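Local coordinates for paenibacillus xanthan lyase (Paenibacillus, PDB 6F2P), which cleaves the polysaccharide xanthan, probably by beta-elimination as in other family 8 polysaccharide lyases, at residues Ile178-Ser181 and Gly182-Lys186; Ser235-Ala238 and Asp239-Ile243; Lys336-Ser339 and Ile340-Ile344; Asn955-Ser959 and Gly960-Val964; Gln121-His125 and Trp126-Gly130. All coordinates share one frame; numbering follows the deposited sequence.

Contact 1 (Ile178-Ser181 and Gly182-Lys186); sequences IAIS and GILNK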
loop_
_atom_site.group_PDB
_atom_site.type_symbol
_atom_site.label_atom_id
_atom_site.label_comp_id
_atom_site.label_asym_id
_atom_site.label_seq_id
_atom_site.Cartn_x
_atom_site.Cartn_y
_atom_site.Cartn_z
ATOM N N ILE A 178 11.576 30.611 15.226
ATOM C CA ILE A 178 11.202 30.983 16.582
ATOM C C ILE A 178 12.238 30.516 17.601
ATOM O O ILE A 178 12.634 31.270 18.485
ATOM C CB ILE A 178 9.798 30.476 16.918
ATOM C CG1 ILE A 178 8.777 31.384 16.241
ATOM C CG2 ILE A 178 9.578 30.440 18.409
ATOM C CD1 ILE A 178 7.375 30.881 16.304
ATOM N N ALA A 179 12.707 29.286 17.451
ATOM C CA ALA A 179 13.717 28.751 18.347
ATOM C C ALA A 179 15.019 29.530 18.259
ATOM O O ALA A 179 15.624 29.856 19.276
ATOM C CB ALA A 179 13.962 27.292 18.036
ATOM N N ILE A 180 15.466 29.838 17.052
ATOM C CA ILE A 180 16.774 30.469 16.937
ATOM C C ILE A 180 16.718 31.923 17.399
ATOM O O ILE A 180 17.627 32.391 18.083
ATOM C CB ILE A 180 17.378 30.348 15.532
ATOM C CG1 ILE A 180 17.464 28.873 15.117
ATOM C CG2 ILE A 180 18.770 30.998 15.490
ATOM C CD1 ILE A 180 17.944 27.966 16.204
ATOM N N SER A 181 15.644 32.631 17.062
ATOM C CA SER A 181 15.511 33.987 17.568
ATOM C C SER A 181 15.474 33.983 19.104
ATOM O O SER A 181 16.122 34.810 19.745
ATOM C CB SER A 181 14.318 34.730 16.945
ATOM O OG SER A 181 13.096 34.019 17.070
ATOM N N GLY A 182 14.761 33.023 19.689
ATOM C CA GLY A 182 14.726 32.886 21.134
ATOM C C GLY A 182 16.113 32.756 21.739
ATOM O O GLY A 182 16.435 33.427 22.714
ATOM N N ILE A 183 16.934 31.888 21.162
ATOM C CA ILE A 183 18.296 31.687 21.635
ATOM C C ILE A 183 19.124 32.967 21.526
ATOM O O ILE A 183 19.826 33.357 22.465
ATOM C CB ILE A 183 18.972 30.583 20.825
ATOM C CG1 ILE A 183 18.321 29.236 21.143
ATOM C CG2 ILE A 183 20.464 30.550 21.105
ATOM C CD1 ILE A 183 18.988 28.050 20.491
ATOM N N LEU A 184 19.034 33.619 20.370
ATOM C CA LEU A 184 19.759 34.854 20.134
ATOM C C LEU A 184 19.270 35.977 21.041
ATOM O O LEU A 184 20.068 36.798 21.502
ATOM C CB LEU A 184 19.635 35.275 18.669
ATOM C CG LEU A 184 20.266 34.324 17.658
ATOM C CD1 LEU A 184 20.036 34.845 16.257
ATOM C CD2 LEU A 184 21.750 34.129 17.938
ATOM N N ASN A 185 17.961 36.006 21.298
ATOM C CA ASN A 185 17.375 37.066 22.110
ATOM C C ASN A 185 17.281 36.704 23.589
ATOM O O ASN A 185 16.699 37.446 24.386
ATOM C CB ASN A 185 15.993 37.449 21.594
ATOM C CG ASN A 185 15.548 38.804 22.095
ATOM O OD1 ASN A 185 16.361 39.719 22.213
ATOM N ND2 ASN A 185 14.265 38.931 22.426
ATOM N N LYS A 186 17.856 35.558 23.946
ATOM C CA LYS A 186 17.874 35.080 25.332
ATOM C C LYS A 186 16.475 35.067 25.962
ATOM O O LYS A 186 16.251 35.609 27.041
ATOM C CB LYS A 186 18.885 35.885 26.163
ATOM C CG LYS A 186 20.290 35.811 25.575
ATOM C CD LYS A 186 21.408 36.142 26.556
ATOM C CE LYS A 186 22.760 35.849 25.909
ATOM N NZ LYS A 186 23.943 35.931 26.814
#

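Contact 2 (Ser235-Ala238 and Asp239-Ile243); sequences SGIA and DLIFI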
loop_
_atom_site.group_PDB
_atom_site.type_symbol
_atom_site.label_atom_id
_atom_site.label_comp_id
_atom_site.label_asym_id
_atom_site.label_seq_id
_atom_site.Cartn_x
_atom_site.Cartn_y
_atom_site.Cartn_z
ATOM N N SER A 235 15.374 17.123 7.778
ATOM C CA SER A 235 16.524 17.999 7.961
ATOM C C SER A 235 16.341 18.954 9.131
ATOM O O SER A 235 17.142 18.960 10.066
ATOM C CB SER A 235 16.797 18.801 6.694
ATOM O OG SER A 235 18.099 19.347 6.741
ATOM N N GLY A 236 15.278 19.753 9.075
ATOM C CA GLY A 236 14.985 20.723 10.117
ATOM C C GLY A 236 14.800 20.114 11.496
ATOM O O GLY A 236 15.280 20.658 12.495
ATOM N N ILE A 237 14.099 18.987 11.557
ATOM C CA ILE A 237 13.892 18.291 12.824
ATOM C C ILE A 237 15.196 17.715 13.395
ATOM O O ILE A 237 15.485 17.864 14.585
ATOM C CB ILE A 237 12.802 17.209 12.702
ATOM C CG1 ILE A 237 11.453 17.876 12.420
ATOM C CG2 ILE A 237 12.739 16.368 13.966
ATOM C CD1 ILE A 237 10.366 16.926 12.018
ATOM N N ALA A 238 16.001 17.091 12.546
ATOM C CA ALA A 238 17.281 16.578 13.005
ATOM C C ALA A 238 18.167 17.723 13.498
ATOM O O ALA A 238 18.956 17.545 14.422
ATOM C CB ALA A 238 17.972 15.793 11.903
ATOM N N ASP A 239 18.033 18.900 12.892
ATOM C CA ASP A 239 18.852 20.031 13.308
ATOM C C ASP A 239 18.357 20.602 14.625
ATOM O O ASP A 239 19.155 20.877 15.516
ATOM C CB ASP A 239 18.934 21.116 12.227
ATOM C CG ASP A 239 20.043 20.853 11.220
ATOM O OD1 ASP A 239 20.781 19.854 11.378
ATOM O OD2 ASP A 239 20.188 21.653 10.271
ATOM N N LEU A 240 17.045 20.766 14.754
ATOM C CA LEU A 240 16.480 21.264 16.002
ATOM C C LEU A 240 16.793 20.351 17.178
ATOM O O LEU A 240 17.142 20.822 18.261
ATOM C CB LEU A 240 14.977 21.444 15.889
ATOM C CG LEU A 240 14.551 22.895 15.705
ATOM C CD1 LEU A 240 13.060 23.013 15.905
ATOM C CD2 LEU A 240 15.299 23.794 16.676
ATOM N N ILE A 241 16.674 19.047 16.964
ATOM C CA ILE A 241 17.011 18.090 18.006
ATOM C C ILE A 241 18.470 18.249 18.422
ATOM O O ILE A 241 18.774 18.299 19.614
ATOM C CB ILE A 241 16.725 16.643 17.570
ATOM C CG1 ILE A 241 15.225 16.370 17.598
ATOM C CG2 ILE A 241 17.449 15.650 18.462
ATOM C CD1 ILE A 241 14.846 15.159 16.774
ATOM N N PHE A 242 19.358 18.355 17.436
ATOM C CA PHE A 242 20.791 18.466 17.699
ATOM C C PHE A 242 21.152 19.727 18.485
ATOM O O PHE A 242 21.937 19.667 19.427
ATOM C CB PHE A 242 21.574 18.428 16.392
ATOM C CG PHE A 242 23.040 18.697 16.555
ATOM C CD1 PHE A 242 23.912 17.672 16.872
ATOM C CD2 PHE A 242 23.555 19.977 16.368
ATOM C CE1 PHE A 242 25.270 17.914 17.017
ATOM C CE2 PHE A 242 24.914 20.227 16.511
ATOM C CZ PHE A 242 25.771 19.193 16.836
ATOM N N ILE A 243 20.590 20.865 18.088
ATOM C CA ILE A 243 20.878 22.137 18.748
ATOM C C ILE A 243 20.387 22.138 20.197
ATOM O O ILE A 243 21.129 22.473 21.132
ATOM C CB ILE A 243 20.237 23.324 17.977
ATOM C CG1 ILE A 243 20.795 23.396 16.557
ATOM C CG2 ILE A 243 20.469 24.654 18.692
ATOM C CD1 ILE A 243 19.960 24.227 15.612
#

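Contact 3 (Lys336-Ser339 and Ile340-Ile344); sequences KAVS and IDLII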
loop_
_atom_site.group_PDB
_atom_site.type_symbol
_atom_site.label_atom_id
_atom_site.label_comp_id
_atom_site.label_asym_id
_atom_site.label_seq_id
_atom_site.Cartn_x
_atom_site.Cartn_y
_atom_site.Cartn_z
ATOM N N LYS A 336 31.799 18.073 -1.303
ATOM C CA LYS A 336 31.838 19.327 -2.051
ATOM C C LYS A 336 30.561 20.144 -1.898
ATOM O O LYS A 336 30.476 21.267 -2.395
ATOM C CB LYS A 336 32.085 19.055 -3.533
ATOM C CG LYS A 336 33.485 18.584 -3.855
ATOM C CD LYS A 336 33.493 17.802 -5.150
ATOM C CE LYS A 336 34.882 17.733 -5.740
ATOM N NZ LYS A 336 35.313 19.071 -6.239
ATOM N N ALA A 337 29.567 19.587 -1.214
ATOM C CA ALA A 337 28.264 20.247 -1.134
ATOM C C ALA A 337 27.922 20.807 0.245
ATOM O O ALA A 337 27.205 21.787 0.348
ATOM C CB ALA A 337 27.164 19.310 -1.611
ATOM N N VAL A 338 28.438 20.193 1.300
ATOM C CA VAL A 338 28.036 20.558 2.655
ATOM C C VAL A 338 28.967 21.555 3.329
ATOM O O VAL A 338 30.020 21.919 2.797
ATOM C CB VAL A 338 27.966 19.321 3.556
ATOM C CG1 VAL A 338 26.994 18.319 2.980
ATOM C CG2 VAL A 338 29.346 18.715 3.705
ATOM N N SER A 339 28.568 21.977 4.523
ATOM C CA SER A 339 29.325 22.961 5.280
ATOM C C SER A 339 30.580 22.333 5.858
ATOM O O SER A 339 30.736 21.102 5.850
ATOM C CB SER A 339 28.474 23.511 6.415
ATOM O OG SER A 339 28.245 22.505 7.389
ATOM N N ILE A 340 31.466 23.181 6.372
ATOM C CA ILE A 340 32.719 22.710 6.938
ATOM C C ILE A 340 32.435 21.764 8.090
ATOM O O ILE A 340 33.033 20.696 8.183
ATOM C CB ILE A 340 33.608 23.877 7.398
ATOM C CG1 ILE A 340 34.100 24.658 6.178
ATOM C CG2 ILE A 340 34.792 23.363 8.216
ATOM C CD1 ILE A 340 34.774 25.968 6.509
ATOM N N ASP A 341 31.496 22.157 8.943
ATOM C CA ASP A 341 31.084 21.353 10.081
ATOM C C ASP A 341 30.804 19.910 9.681
ATOM O O ASP A 341 31.295 18.966 10.310
ATOM C CB ASP A 341 29.828 21.952 10.701
ATOM C CG ASP A 341 29.679 21.589 12.151
ATOM O OD1 ASP A 341 30.719 21.394 12.817
ATOM O OD2 ASP A 341 28.527 21.497 12.623
ATOM N N LEU A 342 30.020 19.747 8.622
ATOM C CA LEU A 342 29.689 18.418 8.134
ATOM C C LEU A 342 30.870 17.737 7.458
ATOM O O LEU A 342 30.993 16.516 7.527
ATOM C CB LEU A 342 28.486 18.474 7.198
ATOM C CG LEU A 342 27.191 18.737 7.954
ATOM C CD1 LEU A 342 26.100 19.197 7.014
ATOM C CD2 LEU A 342 26.788 17.471 8.694
ATOM N N ILE A 343 31.736 18.516 6.809
ATOM C CA ILE A 343 32.944 17.963 6.208
ATOM C C ILE A 343 33.776 17.319 7.302
ATOM O O ILE A 343 34.287 16.203 7.157
ATOM C CB ILE A 343 33.785 19.047 5.548
ATOM C CG1 ILE A 343 33.036 19.636 4.355
ATOM C CG2 ILE A 343 35.129 18.484 5.118
ATOM C CD1 ILE A 343 33.800 20.679 3.623
ATOM N N ILE A 344 33.884 18.031 8.417
ATOM C CA ILE A 344 34.623 17.541 9.563
ATOM C C ILE A 344 33.999 16.255 10.080
ATOM O O ILE A 344 34.692 15.244 10.235
ATOM C CB ILE A 344 34.663 18.592 10.666
ATOM C CG1 ILE A 344 35.419 19.829 10.171
ATOM C CG2 ILE A 344 35.317 18.026 11.907
ATOM C CD1 ILE A 344 35.270 21.026 11.073
#

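Contact 4 (Asn955-Ser959 and Gly960-Val964); sequences NVPIS and GTYQV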
loop_
_atom_site.group_PDB
_atom_site.type_symbol
_atom_site.label_atom_id
_atom_site.label_comp_id
_atom_site.label_asym_id
_atom_site.label_seq_id
_atom_site.Cartn_x
_atom_site.Cartn_y
_atom_site.Cartn_z
ATOM N N ASN A 955 -28.931 -39.313 4.892
ATOM C CA ASN A 955 -27.768 -38.571 5.348
ATOM C C ASN A 955 -28.233 -37.280 6.016
ATOM O O ASN A 955 -28.586 -36.308 5.343
ATOM C CB ASN A 955 -26.839 -38.261 4.177
ATOM C CG ASN A 955 -25.462 -37.816 4.625
ATOM O OD1 ASN A 955 -25.265 -37.411 5.773
ATOM N ND2 ASN A 955 -24.498 -37.887 3.715
ATOM N N VAL A 956 -28.254 -37.285 7.342
ATOM C CA VAL A 956 -28.771 -36.150 8.093
ATOM C C VAL A 956 -27.723 -35.039 8.122
ATOM O O VAL A 956 -26.612 -35.240 8.615
ATOM C CB VAL A 956 -29.223 -36.577 9.517
ATOM C CG1 VAL A 956 -29.710 -35.390 10.310
ATOM C CG2 VAL A 956 -30.323 -37.609 9.420
ATOM N N PRO A 957 -28.068 -33.869 7.558
ATOM C CA PRO A 957 -27.133 -32.745 7.426
ATOM C C PRO A 957 -26.721 -32.170 8.777
ATOM O O PRO A 957 -25.529 -31.988 9.044
ATOM C CB PRO A 957 -27.949 -31.707 6.643
ATOM C CG PRO A 957 -28.992 -32.503 5.928
ATOM C CD PRO A 957 -29.350 -33.594 6.888
ATOM N N ILE A 958 -27.711 -31.893 9.618
ATOM C CA ILE A 958 -27.493 -31.263 10.914
ATOM C C ILE A 958 -28.182 -32.086 11.991
ATOM O O ILE A 958 -29.332 -32.493 11.818
ATOM C CB ILE A 958 -28.107 -29.837 10.960
ATOM C CG1 ILE A 958 -27.635 -28.987 9.780
ATOM C CG2 ILE A 958 -27.790 -29.150 12.281
ATOM C CD1 ILE A 958 -28.149 -27.558 9.815
ATOM N N SER A 959 -27.493 -32.331 13.100
ATOM C CA SER A 959 -28.140 -32.945 14.255
ATOM C C SER A 959 -29.352 -32.113 14.664
ATOM O O SER A 959 -29.324 -30.879 14.594
ATOM C CB SER A 959 -27.166 -33.070 15.426
ATOM O OG SER A 959 -26.117 -33.970 15.114
ATOM N N GLY A 960 -30.427 -32.788 15.062
ATOM C CA GLY A 960 -31.628 -32.084 15.467
ATOM C C GLY A 960 -32.877 -32.933 15.423
ATOM O O GLY A 960 -32.804 -34.161 15.348
ATOM N N THR A 961 -34.029 -32.271 15.468
ATOM C CA THR A 961 -35.308 -32.965 15.475
ATOM C C THR A 961 -35.909 -33.008 14.075
ATOM O O THR A 961 -36.014 -31.982 13.399
ATOM C CB THR A 961 -36.291 -32.298 16.446
ATOM O OG1 THR A 961 -35.702 -32.252 17.749
ATOM C CG2 THR A 961 -37.585 -33.081 16.516
ATOM N N TYR A 962 -36.302 -34.201 13.646
ATOM C CA TYR A 962 -36.816 -34.396 12.296
ATOM C C TYR A 962 -38.122 -35.177 12.253
ATOM O O TYR A 962 -38.213 -36.284 12.794
ATOM C CB TYR A 962 -35.806 -35.158 11.453
ATOM C CG TYR A 962 -34.593 -34.378 11.051
ATOM C CD1 TYR A 962 -33.485 -34.312 11.881
ATOM C CD2 TYR A 962 -34.541 -33.727 9.827
ATOM C CE1 TYR A 962 -32.364 -33.607 11.509
ATOM C CE2 TYR A 962 -33.423 -33.022 9.444
ATOM C CZ TYR A 962 -32.337 -32.966 10.288
ATOM O OH TYR A 962 -31.220 -32.267 9.906
ATOM N N GLN A 963 -39.116 -34.606 11.578
ATOM C CA GLN A 963 -40.340 -35.319 11.236
ATOM C C GLN A 963 -40.063 -36.384 10.177
ATOM O O GLN A 963 -39.444 -36.106 9.148
ATOM C CB GLN A 963 -41.401 -34.342 10.741
ATOM C CG GLN A 963 -41.866 -33.391 11.815
ATOM C CD GLN A 963 -43.008 -32.518 11.360
ATOM O OE1 GLN A 963 -43.141 -32.218 10.172
ATOM N NE2 GLN A 963 -43.853 -32.109 12.303
ATOM N N VAL A 964 -40.517 -37.605 10.439
ATOM C CA VAL A 964 -40.292 -38.718 9.519
ATOM C C VAL A 964 -41.560 -39.049 8.718
ATOM O O VAL A 964 -42.554 -39.514 9.280
ATOM C CB VAL A 964 -39.787 -39.968 10.277
ATOM C CG1 VAL A 964 -39.670 -41.157 9.347
ATOM C CG2 VAL A 964 -38.453 -39.679 10.951
#

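Contact 5 (Gln121-His125 and Trp126-Gly130); sequences QNWWH and WQIGG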
loop_
_atom_site.group_PDB
_atom_site.type_symbol
_atom_site.label_atom_id
_atom_site.label_comp_id
_atom_site.label_asym_id
_atom_site.label_seq_id
_atom_site.Cartn_x
_atom_site.Cartn_y
_atom_site.Cartn_z
ATOM N N GLN A 121 3.363 41.935 -0.824
ATOM C CA GLN A 121 3.486 40.746 -1.651
ATOM C C GLN A 121 3.595 39.426 -0.847
ATOM O O GLN A 121 2.792 39.170 0.057
ATOM C CB GLN A 121 4.646 40.907 -2.639
ATOM C CG GLN A 121 4.454 40.140 -3.940
ATOM C CD GLN A 121 5.668 39.327 -4.319
ATOM O OE1 GLN A 121 6.571 39.116 -3.503
ATOM N NE2 GLN A 121 5.702 38.866 -5.567
ATOM N N ASN A 122 4.590 38.606 -1.179
ATOM C CA ASN A 122 4.667 37.225 -0.695
ATOM C C ASN A 122 5.067 37.065 0.780
ATOM O O ASN A 122 6.128 37.517 1.206
ATOM C CB ASN A 122 5.585 36.405 -1.606
ATOM C CG ASN A 122 5.613 34.925 -1.245
ATOM O OD1 ASN A 122 4.804 34.441 -0.452
ATOM N ND2 ASN A 122 6.551 34.197 -1.842
ATOM N N TRP A 123 4.207 36.399 1.542
ATOM C CA TRP A 123 4.355 36.300 2.990
ATOM C C TRP A 123 5.611 35.540 3.409
ATOM O O TRP A 123 6.240 35.850 4.421
ATOM C CB TRP A 123 3.133 35.596 3.579
ATOM C CG TRP A 123 3.090 34.123 3.247
ATOM C CD1 TRP A 123 2.569 33.551 2.124
ATOM C CD2 TRP A 123 3.611 33.046 4.041
ATOM N NE1 TRP A 123 2.723 32.185 2.171
ATOM C CE2 TRP A 123 3.361 31.850 3.335
ATOM C CE3 TRP A 123 4.261 32.976 5.279
ATOM C CZ2 TRP A 123 3.741 30.598 3.826
ATOM C CZ3 TRP A 123 4.639 31.732 5.764
ATOM C CH2 TRP A 123 4.376 30.560 5.037
ATOM N N TRP A 124 5.969 34.540 2.618
ATOM C CA TRP A 124 7.012 33.603 2.988
ATOM C C TRP A 124 8.349 34.287 3.283
ATOM O O TRP A 124 9.071 33.900 4.206
ATOM C CB TRP A 124 7.168 32.550 1.891
ATOM C CG TRP A 124 8.041 31.433 2.293
ATOM C CD1 TRP A 124 7.660 30.288 2.925
ATOM C CD2 TRP A 124 9.456 31.350 2.124
ATOM N NE1 TRP A 124 8.751 29.492 3.155
ATOM C CE2 TRP A 124 9.869 30.120 2.671
ATOM C CE3 TRP A 124 10.415 32.194 1.558
ATOM C CZ2 TRP A 124 11.198 29.710 2.670
ATOM C CZ3 TRP A 124 11.742 31.783 1.559
ATOM C CH2 TRP A 124 12.118 30.551 2.113
ATOM N N HIS A 125 8.677 35.311 2.505
ATOM C CA HIS A 125 9.962 35.986 2.672
ATOM C C HIS A 125 10.022 36.824 3.954
ATOM O O HIS A 125 11.090 36.996 4.548
ATOM C CB HIS A 125 10.299 36.815 1.436
ATOM C CG HIS A 125 10.401 35.998 0.186
ATOM N ND1 HIS A 125 11.427 35.107 -0.035
ATOM C CD2 HIS A 125 9.593 35.919 -0.897
ATOM C CE1 HIS A 125 11.254 34.519 -1.205
ATOM N NE2 HIS A 125 10.145 34.991 -1.748
ATOM N N TRP A 126 8.866 37.306 4.401
ATOM C CA TRP A 126 8.798 38.080 5.632
ATOM C C TRP A 126 8.875 37.183 6.863
ATOM O O TRP A 126 9.576 37.490 7.829
ATOM C CB TRP A 126 7.522 38.929 5.657
ATOM C CG TRP A 126 7.477 39.914 4.521
ATOM C CD1 TRP A 126 6.776 39.793 3.355
ATOM C CD2 TRP A 126 8.194 41.153 4.430
ATOM N NE1 TRP A 126 7.001 40.884 2.553
ATOM C CE2 TRP A 126 7.870 41.733 3.189
ATOM C CE3 TRP A 126 9.071 41.833 5.283
ATOM C CZ2 TRP A 126 8.389 42.959 2.780
ATOM C CZ3 TRP A 126 9.588 43.055 4.872
ATOM C CH2 TRP A 126 9.246 43.600 3.634
ATOM N N GLN A 127 8.180 36.054 6.817
ATOM C CA GLN A 127 8.003 35.244 8.015
ATOM C C GLN A 127 9.008 34.101 8.161
ATOM O O GLN A 127 9.197 33.571 9.253
ATOM C CB GLN A 127 6.571 34.712 8.070
ATOM C CG GLN A 127 5.520 35.804 7.930
ATOM C CD GLN A 127 4.109 35.300 8.148
ATOM O OE1 GLN A 127 3.157 35.878 7.646
ATOM N NE2 GLN A 127 3.970 34.218 8.908
ATOM N N ILE A 128 9.660 33.723 7.070
ATOM C CA ILE A 128 10.538 32.567 7.110
ATOM C C ILE A 128 11.894 32.819 6.457
ATOM O O ILE A 128 12.921 32.732 7.122
ATOM C CB ILE A 128 9.866 31.342 6.464
ATOM C CG1 ILE A 128 8.653 30.914 7.304
ATOM C CG2 ILE A 128 10.869 30.208 6.298
ATOM C CD1 ILE A 128 7.836 29.814 6.697
ATOM N N GLY A 129 11.891 33.141 5.163
ATOM C CA GLY A 129 13.123 33.298 4.403
ATOM C C GLY A 129 14.052 34.349 4.976
ATOM O O GLY A 129 15.253 34.117 5.159
ATOM N N GLY A 130 13.482 35.512 5.264
ATOM C CA GLY A 130 14.220 36.609 5.853
ATOM C C GLY A 130 14.716 36.341 7.260
ATOM O O GLY A 130 15.927 36.426 7.510
#

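Contact 1 (Ile178-Ser181 and Gly182-Lys186)
Ile-180 and Leu-184 meet in a local i to i+4 contact over the last turns of helix 168-184, in the alpha-helical domain of the lyase. The CG2 branch of Ile-180 reaches CD1 of Leu-184 at 4.1 Å, the two side chains crossing at a slant. Ile-180 CG2 lies anti to its own backbone N (chi1 -56° for the CG1 branch), which leaves CG1 to carry CD1 the other way, to 4.4 Å from Ile-183 CD1. Behind these chains the backbone bonds are regular: Leu-184 N donates to Ile-180 O over 3.0 Å, close to straight at 169°, and Ile-183 N to Ala-179 O over 3.1 Å. The last bond of the series joins Asn-185 N to Ser-181 O at 2.7 Å. There the helix ends in a Schellman motif, with Lys-186 in positive phi as its C-prime residue. Ser-181 OG turns back along the helix toward Val-177 O and also meets Arg-190, while Asn-185 ND2 is held by Tyr-158. Helix 4-18 packs on Ile-180, Ile-183 and Leu-184 through Tyr-13, Leu-9 and Arg-10; helix 123-141 touches Ile-180 and Leu-184 through Asn-135, and helix 147-160 reaches Ser-181 and Leu-184 through Met-154.

Contact 2 (Ser235-Ala238 and Asp239-Ile243)
Ile-237 O takes the N-H of Ile-241 at 2.9 Å, in a nearly straight bond (168°) that marks a regular turn of alpha-helix 229-244, a member of the N-terminal alpha-helical domain. Gly-236 O and Leu-240 N repeat the spacing at 2.9 Å. One residue further on, Phe-242 N continues the series to Ala-238 O at 3.1 Å. The side chains of Ile-237 and Ile-241 follow the same i to i+4 step on the side facing helix 256-267, next to its Val-259, Trp-262 and Tyr-260. On the flank facing helix 4-18, Phe-242 turns its CG anti to the backbone N (chi1 173°), which sends the ring away from the preceding turn; there it meets Lys-12 and Arg-305 in cation-pi contacts. Asp-239, one turn after Ser-235, keeps its CB 3.5 Å from Ser-235 O; its OD2 is hydrogen-bonded to a methylpentanediol probably left from crystallisation, and Arg-305 makes a long, weak ion pair with OD1. In the isoleucine pair, the oblique approach of the two side chains brings Ile-237 CG2 to 3.7 Å from Ile-241 CD1.

Contact 3 (Lys336-Ser339 and Ile340-Ile344)
Leu-342 folds back over Val-338 from the first turn of helix 340-351, and its side chain can be followed outward. CB rests 3.6 Å from Val-338 CG2; CG comes 4.0 Å from Ser-339 OG; CD1 goes on to lie 3.9 Å from Val-338 CB. The two apolar chains cross at about a right angle, with Leu-342 CG anti to its carbonyl carbon (chi1 -72°) and therefore swung toward the residues ahead of the helix. Val-338 places CG2 between its backbone N and carbonyl carbon, and this one methyl serves both neighbours, since it also lies 3.9 Å from CG1 of Ile-343. The backbone closes the same turn: Ile-343 N donates to Ser-339 O over 2.9 Å. Asp-341, in the first turn, forms a salt bridge through OD2 with Arg-305; a negative charge near a helix N terminus would probably also suit the helix dipole. Val-297, Ala-301 and Arg-305 of helix 292-307 pack against Val-338 and Leu-342, while Ile-30 of helix 28-46 touches Ile-343. With Ser-339 as N-cap, the pairing of Val-338 just before it with Ile-343 in the fourth position after it is the hydrophobic staple of a helix N terminus.

Contact 4 (Asn955-Ser959 and Gly960-Val964)
Val-956 holds CG1 anti to its backbone N (chi1 178°) and Tyr-962 holds CG anti to its carbonyl carbon, beside the backbone N; with these torsions the methyl and the phenol approach each other from opposite directions across the bend between them. The ring stands with chi2 near a right angle and carries its hydroxyl back over the loop that leads into strand 960-967. Val-956 CG1 lies obliquely against the ring, 3.4 Å from CE1 and 3.5 Å from OH of Tyr-962. Pro-957 adds its CD, 3.8 Å from the same Tyr-962 OH. The hydroxyl donates to Ile-958 O over 2.7 Å; it sits in the carbonyl plane on a lone pair, and the oxygen in turn lies at the ring edge, in the plane of the ring. A tyrosine at the start of a strand bonding the backbone carbonyl four residues before it is a tyrosine corner, a feature known from Greek-key beta proteins. Here it sits in the C-terminal Golvesin-type domain, where residues 955-959 pass from strand 949-952 in one antiparallel sheet to strand 960-967 in the other. Gly-960, between the bonded carbonyl and the tyrosine, opens the strand in a nearly extended conformation (phi 160°, psi -164°) in which a CB would run into Ser-959 O. Outside the corner, Ser-959 OG is bonded to Ala-1012 N, and Val-956 pairs through its backbone with Gly-1013. Leu-1036 and Lys-1038 of strand 1030-1039, Phe-1010 of strand 1003-1010 and Thr-905 of helix 902-905 pack around the Tyr-962 side chain.

Contact 5 (Gln121-His125 and Trp126-Gly130)
Trp-124 O takes two backbone N-H groups from the following turn, the mark of a wider pi-type turn at the start of helix 123-141 in the alpha-helical domain. Ile-128 N reaches it at 2.9 Å and Gly-129 N at 3.1 Å, from opposite faces of the carbonyl plane. The wider i to i+5 spacing recurs between Gly-130 N and His-125 O, 2.9 Å apart, whereas Gln-127 N keeps the usual step to Trp-123 O. Before the turn, Asn-122 is the N-cap: its OD1 accepts from Trp-124 N at 3.3 Å. Among polar side chains, His-125 ND1 bonds Thr-71 OG1 and Trp-126 NE1 bonds Tyr-120 O, which ties the turn to helix 68-85 and to the residues leading into helix 123-141 itself. Gln-127 O accepts from Gln-161 NE2; Gln-161 also belongs to a calcium site with Ser-163 and Glu-174, consistent with a second-shell place for this turn. The remaining contacts are packing against the indole rings, at edge or face. Trp-123, with CG between its backbone N and carbonyl carbon (chi1 71°), lays one face over Trp-124 CB, and its edge meets Gln-127, whose CD lies 3.7 Å from Trp-123 CE3, the ring and amide planes being 67° apart. Ile-128 runs alongside the same indole, its CD1 3.8 Å from Trp-123 CZ3. Trp-124 meets Ile-128 and Gly-129 with a single face: Ile-128 CG2 is 3.7 Å from CZ2 of Trp-124, and Ile-128 CB makes a CH-pi contact, 4.1 Å from the centroid of the Trp-124 five-membered ring and 16° off its normal.

Along the chain the order is contact 5, contact 1, contact 2, contact 3, contact 4; each is a local turn, so none encloses a long loop and none nest or cross. Contact 5 starts helix 123-141, contact 1 ends helix 168-184, contact 2 lies within helix 229-244 and contact 3 starts helix 340-351. Contacts 1 and 2 touch directly, Ala-179 CB lying 4.0 Å from Leu-240 CD2. Contact 5 comes within about 7 Å of contact 1 at the nearest atoms, and contact 3 within about 5 Å of contact 2; Arg-305 meets residues of both 2 and 3. Contact 4 stands apart in the C-terminal domain, its centre about 84 Å from that of contact 1.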